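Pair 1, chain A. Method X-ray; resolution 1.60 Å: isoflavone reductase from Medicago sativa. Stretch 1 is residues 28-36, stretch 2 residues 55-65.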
# COMPACT_ATOMS: atom_id res chain seq x y z
N PRO A 28 4.29 4.14 -21.12
CA PRO A 28 3.00 4.45 -21.75
C PRO A 28 2.07 4.05 -20.60
O PRO A 28 2.14 2.93 -20.10
CB PRO A 28 2.94 3.45 -22.90
CG PRO A 28 4.37 3.32 -23.30
CD PRO A 28 5.08 3.22 -21.96
N THR A 29 1.21 4.98 -20.17
CA THR A 29 0.34 4.73 -19.03
C THR A 29 -1.14 4.67 -19.37
O THR A 29 -1.65 5.54 -20.07
CB THR A 29 0.61 5.81 -17.97
OG1 THR A 29 2.02 5.88 -17.72
CG2 THR A 29 -0.11 5.50 -16.67
N TYR A 30 -1.80 3.63 -18.88
CA TYR A 30 -3.22 3.40 -19.12
C TYR A 30 -3.98 3.30 -17.80
O TYR A 30 -3.45 2.79 -16.82
CB TYR A 30 -3.42 2.09 -19.90
CG TYR A 30 -2.72 2.04 -21.24
CD1 TYR A 30 -1.33 2.01 -21.34
CD2 TYR A 30 -3.46 2.01 -22.42
CE1 TYR A 30 -0.69 1.96 -22.58
CE2 TYR A 30 -2.84 1.97 -23.66
CZ TYR A 30 -1.46 1.94 -23.74
OH TYR A 30 -0.85 1.91 -24.97
N ALA A 31 -5.22 3.79 -17.78
CA ALA A 31 -6.04 3.73 -16.58
C ALA A 31 -7.41 3.17 -16.94
O ALA A 31 -8.04 3.62 -17.89
CB ALA A 31 -6.19 5.12 -15.96
N LEU A 32 -7.87 2.17 -16.19
CA LEU A 32 -9.18 1.57 -16.45
C LEU A 32 -10.23 2.41 -15.74
O LEU A 32 -10.20 2.57 -14.51
CB LEU A 32 -9.24 0.14 -15.92
CG LEU A 32 -10.48 -0.65 -16.35
CD1 LEU A 32 -10.37 -1.02 -17.84
CD2 LEU A 32 -10.59 -1.91 -15.52
N VAL A 33 -11.15 2.97 -16.52
CA VAL A 33 -12.20 3.80 -15.96
C VAL A 33 -13.54 3.52 -16.63
O VAL A 33 -13.61 3.21 -17.82
CB VAL A 33 -11.88 5.30 -16.15
CG1 VAL A 33 -10.69 5.70 -15.29
CG2 VAL A 33 -11.60 5.59 -17.61
N ARG A 34 -14.61 3.62 -15.84
CA ARG A 34 -15.95 3.40 -16.33
C ARG A 34 -16.52 4.74 -16.80
O ARG A 34 -16.49 5.73 -16.07
CB ARG A 34 -16.83 2.83 -15.21
CG ARG A 34 -16.29 1.53 -14.62
CD ARG A 34 -17.27 0.91 -13.63
NE ARG A 34 -17.40 1.66 -12.39
CZ ARG A 34 -18.16 1.28 -11.37
NH1 ARG A 34 -18.23 2.02 -10.27
NH2 ARG A 34 -18.86 0.15 -11.45
N LYS A 35 -17.02 4.77 -18.03
CA LYS A 35 -17.60 5.99 -18.57
C LYS A 35 -19.08 6.02 -18.25
O LYS A 35 -19.91 6.34 -19.11
CB LYS A 35 -17.38 6.08 -20.08
CG LYS A 35 -16.03 6.67 -20.47
CD LYS A 35 -15.93 8.12 -20.00
CE LYS A 35 -14.59 8.73 -20.36
NZ LYS A 35 -13.47 8.00 -19.71
N THR A 36 -19.41 5.66 -17.01
CA THR A 36 -20.78 5.64 -16.55
C THR A 36 -20.88 6.40 -15.23
O THR A 36 -19.86 6.63 -14.57
CB THR A 36 -21.28 4.20 -16.35
OG1 THR A 36 -22.68 4.21 -16.02
CG2 THR A 36 -20.51 3.51 -15.24
N LEU A 55 -1.82 14.67 -19.12
CA LEU A 55 -0.48 14.10 -19.03
C LEU A 55 -0.22 12.99 -20.04
O LEU A 55 0.88 12.43 -20.10
CB LEU A 55 -0.23 13.54 -17.62
CG LEU A 55 -0.19 14.54 -16.46
CD1 LEU A 55 -0.08 13.78 -15.15
CD2 LEU A 55 0.99 15.49 -16.65
N GLY A 56 -1.23 12.65 -20.83
CA GLY A 56 -1.06 11.61 -21.82
C GLY A 56 -1.51 10.23 -21.38
O GLY A 56 -1.27 9.25 -22.09
N VAL A 57 -2.14 10.13 -20.22
CA VAL A 57 -2.63 8.83 -19.76
C VAL A 57 -3.74 8.42 -20.71
O VAL A 57 -4.59 9.24 -21.06
CB VAL A 57 -3.21 8.90 -18.32
CG1 VAL A 57 -3.82 7.56 -17.94
CG2 VAL A 57 -2.11 9.26 -17.34
N ILE A 58 -3.72 7.16 -21.13
CA ILE A 58 -4.73 6.62 -22.03
C ILE A 58 -5.83 5.96 -21.20
O ILE A 58 -5.56 5.07 -20.39
CB ILE A 58 -4.13 5.56 -22.99
CG1 ILE A 58 -3.18 6.23 -23.99
CG2 ILE A 58 -5.24 4.85 -23.74
CD1 ILE A 58 -1.94 6.81 -23.37
N LEU A 59 -7.07 6.39 -21.39
CA LEU A 59 -8.18 5.83 -20.64
C LEU A 59 -8.80 4.66 -21.39
O LEU A 59 -9.23 4.81 -22.53
CB LEU A 59 -9.27 6.88 -20.41
CG LEU A 59 -8.85 8.17 -19.72
CD1 LEU A 59 -10.07 9.05 -19.54
CD2 LEU A 59 -8.20 7.85 -18.37
N LEU A 60 -8.83 3.50 -20.74
CA LEU A 60 -9.43 2.31 -21.33
C LEU A 60 -10.77 2.12 -20.62
O LEU A 60 -10.82 2.10 -19.39
CB LEU A 60 -8.53 1.09 -21.14
CG LEU A 60 -7.18 1.14 -21.86
CD1 LEU A 60 -6.43 -0.17 -21.63
CD2 LEU A 60 -7.39 1.37 -23.35
N GLU A 61 -11.84 2.00 -21.39
CA GLU A 61 -13.17 1.85 -20.81
C GLU A 61 -13.44 0.42 -20.36
O GLU A 61 -13.28 -0.53 -21.14
CB GLU A 61 -14.24 2.28 -21.82
CG GLU A 61 -15.60 2.53 -21.20
CD GLU A 61 -16.64 2.98 -22.21
OE1 GLU A 61 -16.33 3.88 -23.02
OE2 GLU A 61 -17.76 2.43 -22.19
N GLY A 62 -13.85 0.26 -19.11
CA GLY A 62 -14.13 -1.06 -18.60
C GLY A 62 -14.42 -1.11 -17.12
O GLY A 62 -14.20 -0.13 -16.40
N ASP A 63 -14.93 -2.25 -16.67
CA ASP A 63 -15.26 -2.45 -15.27
C ASP A 63 -14.80 -3.84 -14.84
O ASP A 63 -15.03 -4.83 -15.53
CB ASP A 63 -16.77 -2.31 -15.06
CG ASP A 63 -17.20 -2.71 -13.66
OD1 ASP A 63 -16.60 -2.21 -12.68
OD2 ASP A 63 -18.15 -3.52 -13.54
N ILE A 64 -14.14 -3.90 -13.68
CA ILE A 64 -13.65 -5.16 -13.15
C ILE A 64 -14.73 -6.23 -13.19
O ILE A 64 -14.44 -7.43 -13.27
CB ILE A 64 -13.18 -5.00 -11.68
CG1 ILE A 64 -12.17 -3.85 -11.58
CG2 ILE A 64 -12.58 -6.30 -11.17
CD1 ILE A 64 -10.93 -4.03 -12.44
N ASN A 65 -15.99 -5.80 -13.14
CA ASN A 65 -17.11 -6.74 -13.16
C ASN A 65 -17.66 -7.01 -14.56
O ASN A 65 -18.69 -7.67 -14.71
CB ASN A 65 -18.23 -6.23 -12.24
CG ASN A 65 -17.81 -6.19 -10.78
OD1 ASN A 65 -16.95 -5.39 -10.39
ND2 ASN A 65 -18.41 -7.05 -9.97
O HOH W 1 0.82 7.26 -21.74

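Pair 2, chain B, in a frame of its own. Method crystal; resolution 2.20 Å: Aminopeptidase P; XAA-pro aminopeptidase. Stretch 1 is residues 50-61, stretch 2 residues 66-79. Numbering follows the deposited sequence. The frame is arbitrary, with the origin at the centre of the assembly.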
# COMPACT_ATOMS: atom_id res chain seq x y z
N ARG B 50 -7.28 0.50 7.32
CA ARG B 50 -7.27 -0.76 6.58
C ARG B 50 -5.89 -1.15 6.15
O ARG B 50 -4.95 -0.35 6.13
CB ARG B 50 -8.11 -0.69 5.30
CG ARG B 50 -9.31 0.18 5.34
CD ARG B 50 -10.15 -0.09 4.08
NE ARG B 50 -11.38 0.69 4.11
CZ ARG B 50 -12.60 0.23 4.39
NH1 ARG B 50 -12.81 -1.01 4.67
NH2 ARG B 50 -13.63 1.06 4.42
N ARG B 51 -5.79 -2.39 5.74
CA ARG B 51 -4.63 -2.88 5.09
C ARG B 51 -5.14 -3.67 3.92
O ARG B 51 -5.86 -4.66 4.11
CB ARG B 51 -3.83 -3.77 6.02
CG ARG B 51 -3.41 -3.09 7.31
CD ARG B 51 -2.32 -3.88 7.99
NE ARG B 51 -2.19 -3.34 9.34
CZ ARG B 51 -2.78 -3.83 10.42
NH1 ARG B 51 -3.51 -4.94 10.38
NH2 ARG B 51 -2.61 -3.20 11.57
N LEU B 52 -4.78 -3.24 2.71
CA LEU B 52 -5.21 -3.91 1.51
C LEU B 52 -4.06 -4.59 0.83
O LEU B 52 -2.95 -4.04 0.70
CB LEU B 52 -5.85 -2.92 0.56
CG LEU B 52 -7.04 -2.10 1.03
CD1 LEU B 52 -7.59 -1.29 -0.14
CD2 LEU B 52 -8.15 -3.03 1.71
N PHE B 53 -4.31 -5.79 0.35
CA PHE B 53 -3.33 -6.51 -0.46
C PHE B 53 -4.02 -6.79 -1.77
O PHE B 53 -5.08 -7.42 -1.78
CB PHE B 53 -2.91 -7.83 0.24
CG PHE B 53 -1.91 -8.63 -0.54
CD1 PHE B 53 -0.56 -8.59 -0.23
CD2 PHE B 53 -2.33 -9.44 -1.61
CE1 PHE B 53 0.36 -9.33 -0.95
CE2 PHE B 53 -1.42 -10.16 -2.35
CZ PHE B 53 -0.07 -10.12 -2.01
N LEU B 54 -3.44 -6.36 -2.88
CA LEU B 54 -4.15 -6.47 -4.13
C LEU B 54 -3.36 -7.33 -5.11
O LEU B 54 -2.20 -7.03 -5.42
CB LEU B 54 -4.48 -5.07 -4.72
CG LEU B 54 -5.28 -4.09 -3.83
CD1 LEU B 54 -4.40 -3.02 -3.26
CD2 LEU B 54 -6.39 -3.46 -4.59
N THR B 55 -4.01 -8.37 -5.62
CA THR B 55 -3.41 -9.22 -6.65
C THR B 55 -4.44 -9.82 -7.66
O THR B 55 -5.66 -9.71 -7.49
CB THR B 55 -2.56 -10.30 -5.97
OG1 THR B 55 -1.77 -10.96 -6.96
CG2 THR B 55 -3.44 -11.29 -5.23
N ASP B 56 -3.91 -10.41 -8.73
CA ASP B 56 -4.70 -11.12 -9.76
C ASP B 56 -5.27 -12.49 -9.30
O ASP B 56 -5.03 -12.95 -8.17
CB ASP B 56 -3.86 -11.35 -11.02
CG ASP B 56 -2.66 -12.25 -10.75
OD1 ASP B 56 -2.79 -13.23 -9.97
OD2 ASP B 56 -1.57 -11.96 -11.32
N SER B 57 -6.02 -13.12 -10.22
CA SER B 57 -6.78 -14.36 -9.92
C SER B 57 -5.83 -15.54 -9.69
O SER B 57 -6.16 -16.52 -9.00
CB SER B 57 -7.75 -14.69 -11.06
OG SER B 57 -7.06 -14.72 -12.30
N ARG B 58 -4.64 -15.39 -10.23
CA ARG B 58 -3.61 -16.38 -10.10
C ARG B 58 -3.07 -16.51 -8.65
O ARG B 58 -2.86 -17.63 -8.17
CB ARG B 58 -2.51 -16.06 -11.10
CG ARG B 58 -3.07 -15.82 -12.52
CD ARG B 58 -2.34 -14.72 -13.21
NE ARG B 58 -0.99 -15.14 -13.58
CZ ARG B 58 0.02 -14.31 -13.83
NH1 ARG B 58 -0.13 -13.00 -13.71
NH2 ARG B 58 1.21 -14.81 -14.18
N TYR B 59 -2.86 -15.39 -7.95
CA TYR B 59 -2.17 -15.45 -6.64
C TYR B 59 -3.09 -15.26 -5.46
O TYR B 59 -2.62 -15.05 -4.34
CB TYR B 59 -1.02 -14.45 -6.56
CG TYR B 59 -0.25 -14.30 -7.84
CD1 TYR B 59 0.37 -13.10 -8.14
CD2 TYR B 59 -0.15 -15.35 -8.77
CE1 TYR B 59 1.08 -12.94 -9.32
CE2 TYR B 59 0.55 -15.20 -9.95
CZ TYR B 59 1.17 -13.98 -10.22
OH TYR B 59 1.89 -13.79 -11.37
N THR B 60 -4.39 -15.35 -5.70
CA THR B 60 -5.36 -15.05 -4.66
C THR B 60 -5.37 -16.10 -3.56
O THR B 60 -5.43 -15.74 -2.38
CB THR B 60 -6.79 -14.94 -5.23
OG1 THR B 60 -6.76 -14.19 -6.46
CG2 THR B 60 -7.74 -14.29 -4.20
N LEU B 61 -5.34 -17.38 -3.95
CA LEU B 61 -5.34 -18.50 -2.99
C LEU B 61 -4.03 -18.47 -2.21
O LEU B 61 -4.06 -18.32 -0.98
CB LEU B 61 -5.52 -19.87 -3.69
CG LEU B 61 -6.85 -20.16 -4.43
CD1 LEU B 61 -6.68 -21.24 -5.55
CD2 LEU B 61 -7.96 -20.52 -3.44
N SER B 66 -1.23 -17.45 2.71
CA SER B 66 -0.00 -16.94 3.34
C SER B 66 -0.22 -15.67 4.20
O SER B 66 0.20 -15.66 5.35
CB SER B 66 1.09 -16.71 2.28
OG SER B 66 0.54 -16.23 1.07
N VAL B 67 -0.90 -14.65 3.66
CA VAL B 67 -0.87 -13.26 4.19
C VAL B 67 -1.85 -12.96 5.33
O VAL B 67 -3.05 -13.05 5.15
CB VAL B 67 -1.18 -12.24 3.04
CG1 VAL B 67 -1.34 -10.82 3.59
CG2 VAL B 67 -0.11 -12.32 1.95
N HIS B 68 -1.36 -12.56 6.50
CA HIS B 68 -2.24 -12.30 7.63
C HIS B 68 -2.29 -10.81 7.96
O HIS B 68 -1.33 -10.12 7.73
CB HIS B 68 -1.78 -13.12 8.85
CG HIS B 68 -1.63 -14.59 8.57
ND1 HIS B 68 -2.66 -15.49 8.74
CD2 HIS B 68 -0.58 -15.30 8.10
CE1 HIS B 68 -2.25 -16.70 8.39
NE2 HIS B 68 -0.99 -16.61 8.00
N GLY B 69 -3.42 -10.34 8.50
CA GLY B 69 -3.66 -8.90 8.83
C GLY B 69 -4.12 -7.98 7.67
O GLY B 69 -4.21 -6.77 7.81
N PHE B 70 -4.38 -8.60 6.53
CA PHE B 70 -4.59 -7.90 5.28
C PHE B 70 -5.83 -8.39 4.61
O PHE B 70 -6.08 -9.58 4.46
CB PHE B 70 -3.44 -8.13 4.32
CG PHE B 70 -2.35 -7.13 4.47
CD1 PHE B 70 -2.12 -6.19 3.49
CD2 PHE B 70 -1.57 -7.11 5.60
CE1 PHE B 70 -1.12 -5.26 3.64
CE2 PHE B 70 -0.54 -6.16 5.75
CZ PHE B 70 -0.33 -5.25 4.76
N ASP B 71 -6.58 -7.41 4.18
CA ASP B 71 -7.78 -7.65 3.52
C ASP B 71 -7.39 -7.86 2.07
O ASP B 71 -6.93 -6.93 1.43
CB ASP B 71 -8.62 -6.43 3.75
CG ASP B 71 -9.92 -6.57 3.17
OD1 ASP B 71 -9.94 -6.99 2.00
OD2 ASP B 71 -10.90 -6.30 3.89
N ILE B 72 -7.50 -9.09 1.58
CA ILE B 72 -7.04 -9.49 0.22
C ILE B 72 -8.09 -9.10 -0.82
O ILE B 72 -9.27 -9.39 -0.63
CB ILE B 72 -6.77 -11.03 0.07
CG1 ILE B 72 -6.17 -11.66 1.34
CG2 ILE B 72 -5.90 -11.33 -1.15
CD1 ILE B 72 -4.85 -11.11 1.83
N ILE B 73 -7.68 -8.43 -1.90
CA ILE B 73 -8.59 -7.96 -2.93
C ILE B 73 -8.15 -8.55 -4.25
O ILE B 73 -7.03 -8.33 -4.74
CB ILE B 73 -8.63 -6.39 -3.07
CG1 ILE B 73 -8.78 -5.70 -1.71
CG2 ILE B 73 -9.75 -5.97 -3.98
CD1 ILE B 73 -10.05 -6.00 -0.95
N GLU B 74 -9.05 -9.31 -4.86
CA GLU B 74 -8.78 -9.84 -6.19
C GLU B 74 -8.94 -8.68 -7.14
O GLU B 74 -9.96 -8.00 -7.12
CB GLU B 74 -9.73 -11.00 -6.55
CG GLU B 74 -9.22 -11.88 -7.72
CD GLU B 74 -9.94 -13.25 -7.84
OE1 GLU B 74 -10.73 -13.62 -6.93
OE2 GLU B 74 -9.69 -13.96 -8.85
N SER B 75 -7.91 -8.41 -7.92
CA SER B 75 -7.94 -7.22 -8.77
C SER B 75 -6.94 -7.32 -9.90
O SER B 75 -5.82 -7.77 -9.72
CB SER B 75 -7.64 -5.97 -7.91
OG SER B 75 -7.29 -4.86 -8.73
N LYS B 76 -7.36 -6.88 -11.08
CA LYS B 76 -6.49 -6.78 -12.23
C LYS B 76 -6.14 -5.31 -12.54
O LYS B 76 -5.27 -5.06 -13.40
CB LYS B 76 -7.19 -7.43 -13.43
CG LYS B 76 -6.26 -8.11 -14.43
CD LYS B 76 -7.05 -8.71 -15.63
CE LYS B 76 -8.10 -7.72 -16.24
NZ LYS B 76 -8.72 -8.20 -17.51
N ASP B 77 -6.80 -4.35 -11.89
CA ASP B 77 -6.31 -2.93 -11.86
C ASP B 77 -6.26 -2.37 -10.45
O ASP B 77 -7.24 -1.77 -9.96
CB ASP B 77 -7.12 -1.97 -12.73
CG ASP B 77 -6.31 -0.70 -13.08
OD1 ASP B 77 -5.27 -0.38 -12.40
OD2 ASP B 77 -6.73 -0.07 -14.07
N PRO B 78 -5.11 -2.57 -9.80
CA PRO B 78 -5.14 -2.31 -8.39
C PRO B 78 -5.33 -0.82 -8.04
O PRO B 78 -5.98 -0.54 -7.02
CB PRO B 78 -3.83 -2.91 -7.87
CG PRO B 78 -3.03 -3.28 -9.13
CD PRO B 78 -4.01 -3.45 -10.20
N LEU B 79 -4.80 0.10 -8.86
CA LEU B 79 -4.94 1.54 -8.57
C LEU B 79 -6.44 1.96 -8.73
O LEU B 79 -6.94 2.77 -7.96
CB LEU B 79 -3.99 2.42 -9.41
CG LEU B 79 -2.49 2.20 -9.16
CD1 LEU B 79 -1.62 2.79 -10.25
CD2 LEU B 79 -2.07 2.75 -7.82

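Both pairs consist of two neighbouring parallel β-strands, and 14 central residues superpose with an RMSD of 0.7 Å. The strand axes approach to 4.7 Å in each case and cross at -34° in pair 1 and -30° in pair 2. The register is the same: Y30(A) to V33(A) bridge I58(A) to E61(A), and the matching L52(B) to T55(B) bridge D71(B) to E74(B). Five backbone hydrogen bonds recur at equivalent positions, alternating in direction as parallel pairing requires. In pair 1 the ladder opens with I58(A) N to T29(A) O (2.8 Å) and closes with G62(A) N to V33(A) O (3.2 Å); in pair 2 it opens with D71(B) N to R51(B) O (2.8 Å) and closes with a shorter bond, S75(B) N to T55(B) O (2.6 Å).

The side chains fill this common frame differently. On the face carrying Y30(A), L32(A), I58(A) and L60(A), the tyrosine covers its neighbours, with CD2 3.6 Å from I58(A) CG2 and 3.8 Å from L60(A) CD1. The equivalent L52(B) is smaller and faces D71(B) in place of isoleucine; its CD2 lies 4.0 Å from D71(B) CB and 4.4 Å from I73(B) CG1.

The other face reverses the distribution of bulk on the first strand. A31(A) is small, and its CB meets V57(A) CG1 at 3.9 Å. At the matching positions stand two phenylalanines, F53(B) and F70(B), in contact through F53(B) CB and F70(B) CD1 (3.7 Å). F53(B) also presents a ring face to V67(B). The F70(B) ring is covered by R51(B), whose CB sits 3.7 Å from the ring centroid, almost on its normal, while R51(B) NH1 reaches past to donate a hydrogen bond to G69(B) O (3.2 Å). T29(A), matching R51(B), has no such reach; instead, a water accepts from T29(A) N (2.8 Å) and donates to G56(A) O (2.9 Å), linking the stretches at this end.

Beyond the strands, the solutions diverge further. G62(A) leaves room for L32(A): an ideal CB there would lie 3.0 Å from L32(A) CD1. The corresponding S75(B) does carry a CB, and L54(B) accommodates it, with CD2 4.3 Å away from S75(B) CB, while L54(B) CB packs against P78(B) CB at 3.9 Å. R34(A) NH2 forms a salt bridge across the stretches to D63(A) OD1 (3.5 Å). Its counterpart D56(B) instead turns its charge within its own stretch, where OD2 pairs with R58(B) NH1 at 3.0 Å.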